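Local coordinates for CalS13 (PDB 4ZAS), which probably transfers an amino group to a dTDP-linked keto sugar using pyridoxal phosphate, as a sugar aminotransferase of the DegT/DnrJ/EryC1 family, at residues P58-Y63 with L273-G278; A65-R70 with S283-V288; N73-S78 with D238-L243. One frame throughout, in Å; residues are numbered along the deposited sequence.

From the N terminus, helix 58-71 supplies first 58-63 and then 65-70, and segment 73-78, which leads into strand 76-79, follows. Some 160 residues later, helix 237-247 comes back to that strand and closes the shortest loop, interaction 3. The chain then reaches 273-278, which returns to 58-63 in interaction 1, and 283-288, which returns to 65-70 in interaction 2. Interactions 1 and 2 therefore cross, since their segments alternate, and both enclose interaction 3. Together they hold helix 58-71 beside helix 275-305 and pack helix 237-247 on an outermost strand of the seven-stranded sheet. Neighbouring contacts meet directly: Tyr-63 touches Leu-285, Val-60 touches Ser-78, and Val-67 touches Val-76.

Interaction 1: residues P58-Y63 with L273-G278; sequences PTVAEY and LNEIGG
Val-60 lays its CG2 methyl over the turn that leads into helix 275-305, with CG2 3.3 Å from Leu-273 O and 3.2 Å from Asn-274 O. With CG1 anti to the backbone N (chi1 163°), CG2 falls opposite the carbonyl carbon and faces the partner turn. In the first turn of helix 275-305, the carboxylate of Glu-275 is held by two consecutive backbone N-H groups. Thr-59 N gives its hydrogen to Glu-275 OE1 at 3.0 Å, on the syn lone pair, and Val-60 N gives its own to Glu-275 OE2 at 3.0 Å, also on the syn side but 28° out of the carboxylate plane. The glutamate chain bends at chi2 (-72°) to bring the group round to the start of helix 58-71. The backbones come close where Gly-278, with no side chain in the way, lies beside Val-60, and the CG2 methyl of Thr-59 rests against Gly-278 C at 3.6 Å. One turn further, Tyr-63 CE2 packs on Leu-273 CD2 at 3.8 Å, the two side chains crossing at about a right angle. Asn-274 is the N-cap of helix 275-305, where OD1 accepts from Gly-277 N almost in line with the C=O bond. Its ND2 donates to Ser-228 OG of the second subunit, so the same side chain reaches across the dimer interface. The Glu-275 side chain also lies about 5 Å from that of Arg-53, one of the residues that bind dTDP in this protein. A carboxylate gripped by two amides at the N-terminal end of helix 58-71 should be favoured in its charged form, so the contact probably stabilises the start of that helix electrostatically, while apolar packing of Val-60, Tyr-63 and Leu-273 completes the join.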
loop_
_atom_site.group_PDB
_atom_site.type_symbol
_atom_site.label_atom_id
_atom_site.label_comp_id
_atom_site.label_asym_id
_atom_site.label_seq_id
_atom_site.Cartn_x
_atom_site.Cartn_y
_atom_site.Cartn_z
ATOM N N PRO A 58 11.254 -12.615 -9.984
ATOM C CA PRO A 58 11.434 -13.918 -9.327
ATOM C C PRO A 58 11.941 -13.845 -7.873
ATOM O O PRO A 58 11.713 -14.788 -7.119
ATOM C CB PRO A 58 12.471 -14.612 -10.211
ATOM C CG PRO A 58 13.267 -13.480 -10.795
ATOM C CD PRO A 58 12.289 -12.349 -10.999
ATOM N N THR A 59 12.581 -12.748 -7.480
ATOM C CA THR A 59 13.119 -12.638 -6.133
ATOM C C THR A 59 12.014 -12.720 -5.087
ATOM O O THR A 59 12.132 -13.460 -4.117
ATOM C CB THR A 59 13.897 -11.320 -5.948
ATOM O OG1 THR A 59 15.065 -11.344 -6.771
ATOM C CG2 THR A 59 14.330 -11.152 -4.504
ATOM N N VAL A 60 10.923 -12.000 -5.308
ATOM C CA VAL A 60 9.778 -12.064 -4.403
ATOM C C VAL A 60 9.205 -13.479 -4.319
ATOM O O VAL A 60 8.837 -13.944 -3.241
ATOM C CB VAL A 60 8.703 -11.073 -4.839
ATOM C CG1 VAL A 60 7.407 -11.411 -4.196
ATOM C CG2 VAL A 60 9.141 -9.639 -4.498
ATOM N N ALA A 61 9.117 -14.162 -5.454
ATOM C CA ALA A 61 8.650 -15.547 -5.461
ATOM C C ALA A 61 9.600 -16.450 -4.672
ATOM O O ALA A 61 9.151 -17.344 -3.969
ATOM C CB ALA A 61 8.492 -16.056 -6.879
ATOM N N GLU A 62 10.907 -16.221 -4.804
ATOM C CA GLU A 62 11.914 -17.011 -4.087
ATOM C C GLU A 62 11.760 -16.807 -2.581
ATOM O O GLU A 62 11.919 -17.740 -1.799
ATOM C CB GLU A 62 13.342 -16.639 -4.506
ATOM C CG GLU A 62 14.387 -17.443 -3.752
ATOM C CD GLU A 62 15.830 -17.025 -4.020
ATOM O OE1 GLU A 62 16.083 -16.176 -4.895
ATOM O OE2 GLU A 62 16.725 -17.567 -3.335
ATOM N N TYR A 63 11.487 -15.569 -2.189
ATOM C CA TYR A 63 11.215 -15.231 -0.804
ATOM C C TYR A 63 9.934 -15.907 -0.278
ATOM O O TYR A 63 9.950 -16.555 0.768
ATOM C CB TYR A 63 11.147 -13.708 -0.677
ATOM C CG TYR A 63 10.538 -13.170 0.598
ATOM C CD1 TYR A 63 11.177 -13.322 1.833
ATOM C CD2 TYR A 63 9.358 -12.429 0.557
ATOM C CE1 TYR A 63 10.638 -12.788 2.988
ATOM C CE2 TYR A 63 8.807 -11.899 1.719
ATOM C CZ TYR A 63 9.458 -12.078 2.929
ATOM O OH TYR A 63 8.897 -11.554 4.077
ATOM N N LEU A 273 4.554 -6.781 -3.134
ATOM C CA LEU A 273 5.863 -6.493 -2.546
ATOM C C LEU A 273 6.869 -6.460 -3.670
ATOM O O LEU A 273 6.845 -7.338 -4.526
ATOM C CB LEU A 273 6.245 -7.575 -1.528
ATOM C CG LEU A 273 7.610 -7.472 -0.844
ATOM C CD1 LEU A 273 7.542 -6.469 0.285
ATOM C CD2 LEU A 273 8.108 -8.825 -0.325
ATOM N N ASN A 274 7.802 -5.515 -3.664
ATOM C CA ASN A 274 8.689 -5.428 -4.818
ATOM C C ASN A 274 9.982 -6.203 -4.622
ATOM O O ASN A 274 10.241 -6.743 -3.538
ATOM C CB ASN A 274 8.979 -3.964 -5.184
ATOM C CG ASN A 274 9.799 -3.206 -4.143
ATOM O OD1 ASN A 274 10.463 -3.778 -3.254
ATOM N ND2 ASN A 274 9.780 -1.875 -4.282
ATOM N N GLU A 275 10.782 -6.273 -5.685
ATOM C CA GLU A 275 11.971 -7.112 -5.683
ATOM C C GLU A 275 12.970 -6.695 -4.617
ATOM O O GLU A 275 13.745 -7.513 -4.127
ATOM C CB GLU A 275 12.640 -7.087 -7.053
ATOM C CG GLU A 275 11.827 -7.768 -8.116
ATOM C CD GLU A 275 11.837 -9.256 -7.928
ATOM O OE1 GLU A 275 12.770 -9.904 -8.442
ATOM O OE2 GLU A 275 10.916 -9.782 -7.271
ATOM N N ILE A 276 12.938 -5.427 -4.240
ATOM C CA ILE A 276 13.853 -4.952 -3.220
ATOM C C ILE A 276 13.440 -5.513 -1.871
ATOM O O ILE A 276 14.281 -5.972 -1.106
ATOM C CB ILE A 276 13.936 -3.416 -3.239
ATOM C CG1 ILE A 276 14.605 -2.975 -4.546
ATOM C CG2 ILE A 276 14.775 -2.898 -2.092
ATOM C CD1 ILE A 276 14.403 -1.561 -4.857
ATOM N N GLY A 277 12.143 -5.526 -1.598
ATOM C CA GLY A 277 11.644 -6.147 -0.384
ATOM C C GLY A 277 11.984 -7.625 -0.327
ATOM O O GLY A 277 12.495 -8.116 0.673
ATOM N N GLY A 278 11.720 -8.335 -1.415
ATOM C CA GLY A 278 12.031 -9.744 -1.470
ATOM C C GLY A 278 13.507 -9.999 -1.233
ATOM O O GLY A 278 13.861 -10.928 -0.522
#

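Interaction 2: residues A65-R70 with S283-V288; sequences AAVGSR and SNLERV
Leu-285 pushes its CD1 methyl against helix 58-71, 3.8 Å from Ala-66 CB and 4.2 Å from Val-67 CG2, and this is the tightly packed part of the contact. The CB bond already faces helix 58-71, and with CG opposite the carbonyl carbon (chi1 -84°) the CD1 methyl ends against Ala-66. The short segments run nearly parallel, with 24° between their directions, and their axes stay 11.3 Å apart. At that spacing the backbones do not meet, and side chains must span the distance. Trp-198 and Leu-224, from loops, also pack on Leu-285 and finish its apolar surroundings.

The other side is looser and partly open to solvent. Here Arg-70 reaches across the gap, extended from CG to NE, and sets one face of its guanidinium under Leu-285 CD2, which sits 4.2 Å above the plane and toward its rim. Val-288 CG1 comes to 3.8 Å from Arg-70 NH1. NH2 lies near Leu-285 O, but the angle is too poor for a hydrogen bond. The real polar partner of the arginine is Asp-289, just past the segment, which forms a salt bridge with NH1. Apolar packing thus joins the helices at Leu-285, and at the partly exposed margin Asp-289 adds a charged link from beyond 283-288, probably fixing the arginine.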
loop_
_atom_site.group_PDB
_atom_site.type_symbol
_atom_site.label_atom_id
_atom_site.label_comp_id
_atom_site.label_asym_id
_atom_site.label_seq_id
_atom_site.Cartn_x
_atom_site.Cartn_y
_atom_site.Cartn_z
ATOM N N ALA A 65 8.506 -18.564 -1.248
ATOM C CA ALA A 65 8.754 -19.991 -1.087
ATOM C C ALA A 65 9.524 -20.290 0.196
ATOM O O ALA A 65 9.188 -21.224 0.923
ATOM C CB ALA A 65 9.511 -20.541 -2.291
ATOM N N ALA A 66 10.539 -19.476 0.480
ATOM C CA ALA A 66 11.393 -19.669 1.656
ATOM C C ALA A 66 10.598 -19.489 2.932
ATOM O O ALA A 66 10.755 -20.258 3.881
ATOM C CB ALA A 66 12.556 -18.721 1.633
ATOM N N VAL A 67 9.761 -18.456 2.960
ATOM C CA VAL A 67 8.872 -18.255 4.091
ATOM C C VAL A 67 7.959 -19.475 4.242
ATOM O O VAL A 67 7.776 -20.006 5.345
ATOM C CB VAL A 67 8.046 -16.971 3.941
ATOM C CG1 VAL A 67 6.969 -16.950 4.982
ATOM C CG2 VAL A 67 8.930 -15.742 4.104
ATOM N N GLY A 68 7.390 -19.915 3.118
ATOM C CA GLY A 68 6.476 -21.039 3.109
ATOM C C GLY A 68 7.141 -22.291 3.638
ATOM O O GLY A 68 6.537 -23.083 4.372
ATOM N N SER A 69 8.412 -22.443 3.294
ATOM C CA SER A 69 9.162 -23.629 3.655
ATOM C C SER A 69 9.386 -23.669 5.165
ATOM O O SER A 69 9.350 -24.735 5.772
ATOM C CB SER A 69 10.500 -23.645 2.912
ATOM O OG SER A 69 11.156 -24.889 3.053
ATOM N N ARG A 70 9.563 -22.497 5.768
ATOM C CA ARG A 70 9.774 -22.388 7.207
ATOM C C ARG A 70 8.504 -22.594 7.986
ATOM O O ARG A 70 8.460 -23.351 8.952
ATOM C CB ARG A 70 10.340 -21.020 7.552
ATOM C CG ARG A 70 11.741 -20.819 7.056
ATOM C CD ARG A 70 12.409 -19.801 7.925
ATOM N NE ARG A 70 13.827 -19.684 7.646
ATOM C CZ ARG A 70 14.691 -19.319 8.575
ATOM N NH1 ARG A 70 14.232 -19.057 9.795
ATOM N NH2 ARG A 70 15.986 -19.227 8.299
ATOM N N SER A 283 17.798 -12.150 2.608
ATOM C CA SER A 283 18.989 -11.938 3.426
ATOM C C SER A 283 18.703 -12.133 4.894
ATOM O O SER A 283 19.430 -12.839 5.602
ATOM C CB SER A 283 19.557 -10.529 3.239
ATOM O OG SER A 283 20.527 -10.489 2.219
ATOM N N ASN A 284 17.635 -11.502 5.352
ATOM C CA ASN A 284 17.385 -11.477 6.771
ATOM C C ASN A 284 16.842 -12.797 7.264
ATOM O O ASN A 284 16.943 -13.090 8.457
ATOM C CB ASN A 284 16.448 -10.329 7.118
ATOM C CG ASN A 284 17.151 -8.996 7.053
ATOM O OD1 ASN A 284 18.367 -8.922 7.240
ATOM N ND2 ASN A 284 16.405 -7.940 6.781
ATOM N N LEU A 285 16.308 -13.612 6.358
ATOM C CA LEU A 285 15.871 -14.944 6.761
ATOM C C LEU A 285 17.048 -15.769 7.278
ATOM O O LEU A 285 16.884 -16.628 8.152
ATOM C CB LEU A 285 15.188 -15.679 5.621
ATOM C CG LEU A 285 13.714 -15.326 5.476
ATOM C CD1 LEU A 285 13.156 -15.994 4.224
ATOM C CD2 LEU A 285 12.913 -15.693 6.690
ATOM N N GLU A 286 18.234 -15.488 6.749
ATOM C CA GLU A 286 19.437 -16.213 7.141
ATOM C C GLU A 286 19.882 -15.895 8.565
ATOM O O GLU A 286 20.681 -16.625 9.130
ATOM C CB GLU A 286 20.588 -15.880 6.195
ATOM C CG GLU A 286 20.418 -16.367 4.778
ATOM C CD GLU A 286 21.536 -15.862 3.878
ATOM O OE1 GLU A 286 21.992 -14.714 4.089
ATOM O OE2 GLU A 286 21.963 -16.606 2.968
ATOM N N ARG A 287 19.409 -14.786 9.129
ATOM C CA ARG A 287 19.903 -14.384 10.435
ATOM C C ARG A 287 18.826 -14.375 11.518
ATOM O O ARG A 287 19.123 -14.225 12.702
ATOM C CB ARG A 287 20.567 -13.009 10.322
ATOM C CG ARG A 287 21.788 -13.087 9.429
ATOM C CD ARG A 287 22.847 -12.064 9.728
ATOM N NE ARG A 287 24.056 -12.346 8.950
ATOM C CZ ARG A 287 25.037 -13.164 9.327
ATOM N NH1 ARG A 287 24.968 -13.814 10.481
ATOM N NH2 ARG A 287 26.089 -13.339 8.536
ATOM N N VAL A 288 17.574 -14.542 11.123
ATOM C CA VAL A 288 16.495 -14.243 12.049
ATOM C C VAL A 288 16.408 -15.291 13.156
ATOM O O VAL A 288 16.001 -14.961 14.260
ATOM C CB VAL A 288 15.138 -14.065 11.305
ATOM C CG1 VAL A 288 14.647 -15.357 10.665
ATOM C CG2 VAL A 288 14.094 -13.464 12.229
#

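Interaction 3: residues N73-S78 with D238-L243; sequences NPRVVS and DLYDRL
This contact belongs to the large mixed sheet of the fold-type I aminotransferase architecture, where helix 237-247 packs against strand 76-79, an outermost strand of that sheet. Strand and helix segments run nearly parallel, with their axes 9.0 Å from each other. Tyr-240 does most of the touching. Its chi1 of 173° swings CG opposite its backbone N and carries the ring obliquely to the chain entering the strand, where Tyr-240 CD1 meets Arg-75 CA at 3.5 Å. Tyr-240 CE1 lies 3.5 Å from the Val-77 CG2 methyl. Arg-75 passes its CB and CG slantwise across Tyr-240 CB and the near part of the ring, then turns its guanidinium away, 70° from the ring plane, with NE in a salt bridge to Asp-237. The entry to the strand is shaped by two tight turns: Arg-75 is the centre of an inverse gamma turn, closed by Val-76 N to Pro-74 O, and Asn-73 forms an Asx turn. In that turn Asn-73 OD1 accepts from Arg-75 N at 3.1 Å, with the donor lifted 44° out of the carbonyl plane.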
loop_
_atom_site.group_PDB
_atom_site.type_symbol
_atom_site.label_atom_id
_atom_site.label_comp_id
_atom_site.label_asym_id
_atom_site.label_seq_id
_atom_site.Cartn_x
_atom_site.Cartn_y
_atom_site.Cartn_z
ATOM N N ASN A 73 3.798 -24.124 5.331
ATOM C CA ASN A 73 2.599 -23.889 4.520
ATOM C C ASN A 73 2.987 -23.075 3.287
ATOM O O ASN A 73 3.395 -21.916 3.407
ATOM C CB ASN A 73 1.538 -23.146 5.322
ATOM C CG ASN A 73 0.239 -22.961 4.555
ATOM O OD1 ASN A 73 0.177 -23.178 3.341
ATOM N ND2 ASN A 73 -0.792 -22.499 5.251
ATOM N N PRO A 74 2.888 -23.683 2.098
ATOM C CA PRO A 74 3.365 -23.035 0.871
ATOM C C PRO A 74 2.501 -21.858 0.372
ATOM O O PRO A 74 2.971 -21.084 -0.479
ATOM C CB PRO A 74 3.361 -24.189 -0.140
ATOM C CG PRO A 74 2.298 -25.118 0.355
ATOM C CD PRO A 74 2.375 -25.039 1.849
ATOM N N ARG A 75 1.279 -21.718 0.888
ATOM C CA ARG A 75 0.354 -20.694 0.386
ATOM C C ARG A 75 0.652 -19.309 0.928
ATOM O O ARG A 75 -0.153 -18.719 1.655
ATOM C CB ARG A 75 -1.087 -21.084 0.725
ATOM C CG ARG A 75 -1.508 -22.398 0.095
ATOM C CD ARG A 75 -2.546 -23.043 0.947
ATOM N NE ARG A 75 -2.771 -24.418 0.542
ATOM C CZ ARG A 75 -2.613 -25.421 1.392
ATOM N NH1 ARG A 75 -2.203 -25.142 2.626
ATOM N NH2 ARG A 75 -2.811 -26.679 1.018
ATOM N N VAL A 76 1.795 -18.771 0.534
ATOM C CA VAL A 76 2.242 -17.483 1.029
ATOM C C VAL A 76 2.102 -16.416 -0.053
ATOM O O VAL A 76 2.615 -16.563 -1.165
ATOM C CB VAL A 76 3.698 -17.564 1.517
ATOM C CG1 VAL A 76 4.169 -16.187 2.023
ATOM C CG2 VAL A 76 3.823 -18.601 2.616
ATOM N N VAL A 77 1.384 -15.354 0.269
ATOM C CA VAL A 77 1.231 -14.238 -0.636
ATOM C C VAL A 77 1.871 -12.998 -0.032
ATOM O O VAL A 77 1.315 -12.416 0.899
ATOM C CB VAL A 77 -0.262 -13.990 -0.951
ATOM C CG1 VAL A 77 -0.430 -12.781 -1.870
ATOM C CG2 VAL A 77 -0.882 -15.233 -1.566
ATOM N N SER A 78 3.021 -12.574 -0.551
ATOM C CA SER A 78 3.669 -11.360 -0.039
ATOM C C SER A 78 2.825 -10.109 -0.378
ATOM O O SER A 78 2.034 -10.110 -1.347
ATOM C CB SER A 78 5.091 -11.222 -0.602
ATOM O OG SER A 78 5.084 -11.054 -2.026
ATOM N N ASP A 238 -8.154 -22.396 -2.634
ATOM C CA ASP A 238 -9.118 -21.423 -3.157
ATOM C C ASP A 238 -8.796 -20.034 -2.640
ATOM O O ASP A 238 -8.747 -19.068 -3.401
ATOM C CB ASP A 238 -10.558 -21.762 -2.768
ATOM C CG ASP A 238 -11.109 -22.923 -3.550
ATOM O OD1 ASP A 238 -10.448 -23.352 -4.521
ATOM O OD2 ASP A 238 -12.218 -23.395 -3.200
ATOM N N LEU A 239 -8.572 -19.942 -1.335
ATOM C CA LEU A 239 -8.281 -18.662 -0.741
ATOM C C LEU A 239 -6.929 -18.130 -1.246
ATOM O O LEU A 239 -6.790 -16.934 -1.507
ATOM C CB LEU A 239 -8.302 -18.767 0.785
ATOM C CG LEU A 239 -9.660 -19.083 1.416
ATOM C CD1 LEU A 239 -9.548 -19.093 2.919
ATOM C CD2 LEU A 239 -10.683 -18.068 0.984
ATOM N N TYR A 240 -5.960 -19.023 -1.432
ATOM C CA TYR A 240 -4.655 -18.635 -1.947
ATOM C C TYR A 240 -4.763 -18.048 -3.360
ATOM O O TYR A 240 -4.192 -16.997 -3.642
ATOM C CB TYR A 240 -3.698 -19.823 -1.967
ATOM C CG TYR A 240 -2.389 -19.501 -2.647
ATOM C CD1 TYR A 240 -1.380 -18.832 -1.963
ATOM C CD2 TYR A 240 -2.164 -19.842 -3.982
ATOM C CE1 TYR A 240 -0.177 -18.533 -2.576
ATOM C CE2 TYR A 240 -0.963 -19.540 -4.602
ATOM C CZ TYR A 240 0.027 -18.885 -3.891
ATOM O OH TYR A 240 1.226 -18.585 -4.491
ATOM N N ASP A 241 -5.477 -18.734 -4.248
ATOM C CA ASP A 241 -5.672 -18.235 -5.606
ATOM C C ASP A 241 -6.358 -16.873 -5.558
ATOM O O ASP A 241 -5.902 -15.919 -6.190
ATOM C CB ASP A 241 -6.495 -19.210 -6.449
ATOM C CG ASP A 241 -5.739 -20.496 -6.768
ATOM O OD1 ASP A 241 -4.494 -20.496 -6.663
ATOM O OD2 ASP A 241 -6.389 -21.507 -7.127
ATOM N N ARG A 242 -7.425 -16.777 -4.771
ATOM C CA ARG A 242 -8.211 -15.553 -4.714
ATOM C C ARG A 242 -7.435 -14.330 -4.221
ATOM O O ARG A 242 -7.614 -13.228 -4.731
ATOM C CB ARG A 242 -9.447 -15.745 -3.838
ATOM C CG ARG A 242 -10.416 -14.588 -3.999
ATOM C CD ARG A 242 -11.744 -14.821 -3.315
ATOM N NE ARG A 242 -12.276 -16.167 -3.516
ATOM C CZ ARG A 242 -13.102 -16.507 -4.499
ATOM N NH1 ARG A 242 -13.507 -15.603 -5.381
ATOM N NH2 ARG A 242 -13.531 -17.759 -4.591
ATOM N N LEU A 243 -6.583 -14.519 -3.224
ATOM C CA LEU A 243 -5.869 -13.394 -2.653
ATOM C C LEU A 243 -4.746 -12.953 -3.553
ATOM O O LEU A 243 -4.420 -11.769 -3.604
ATOM C CB LEU A 243 -5.339 -13.740 -1.265
ATOM C CG LEU A 243 -6.080 -12.923 -0.218
ATOM C CD1 LEU A 243 -7.537 -13.151 -0.420
ATOM C CD2 LEU A 243 -5.680 -13.278 1.205
#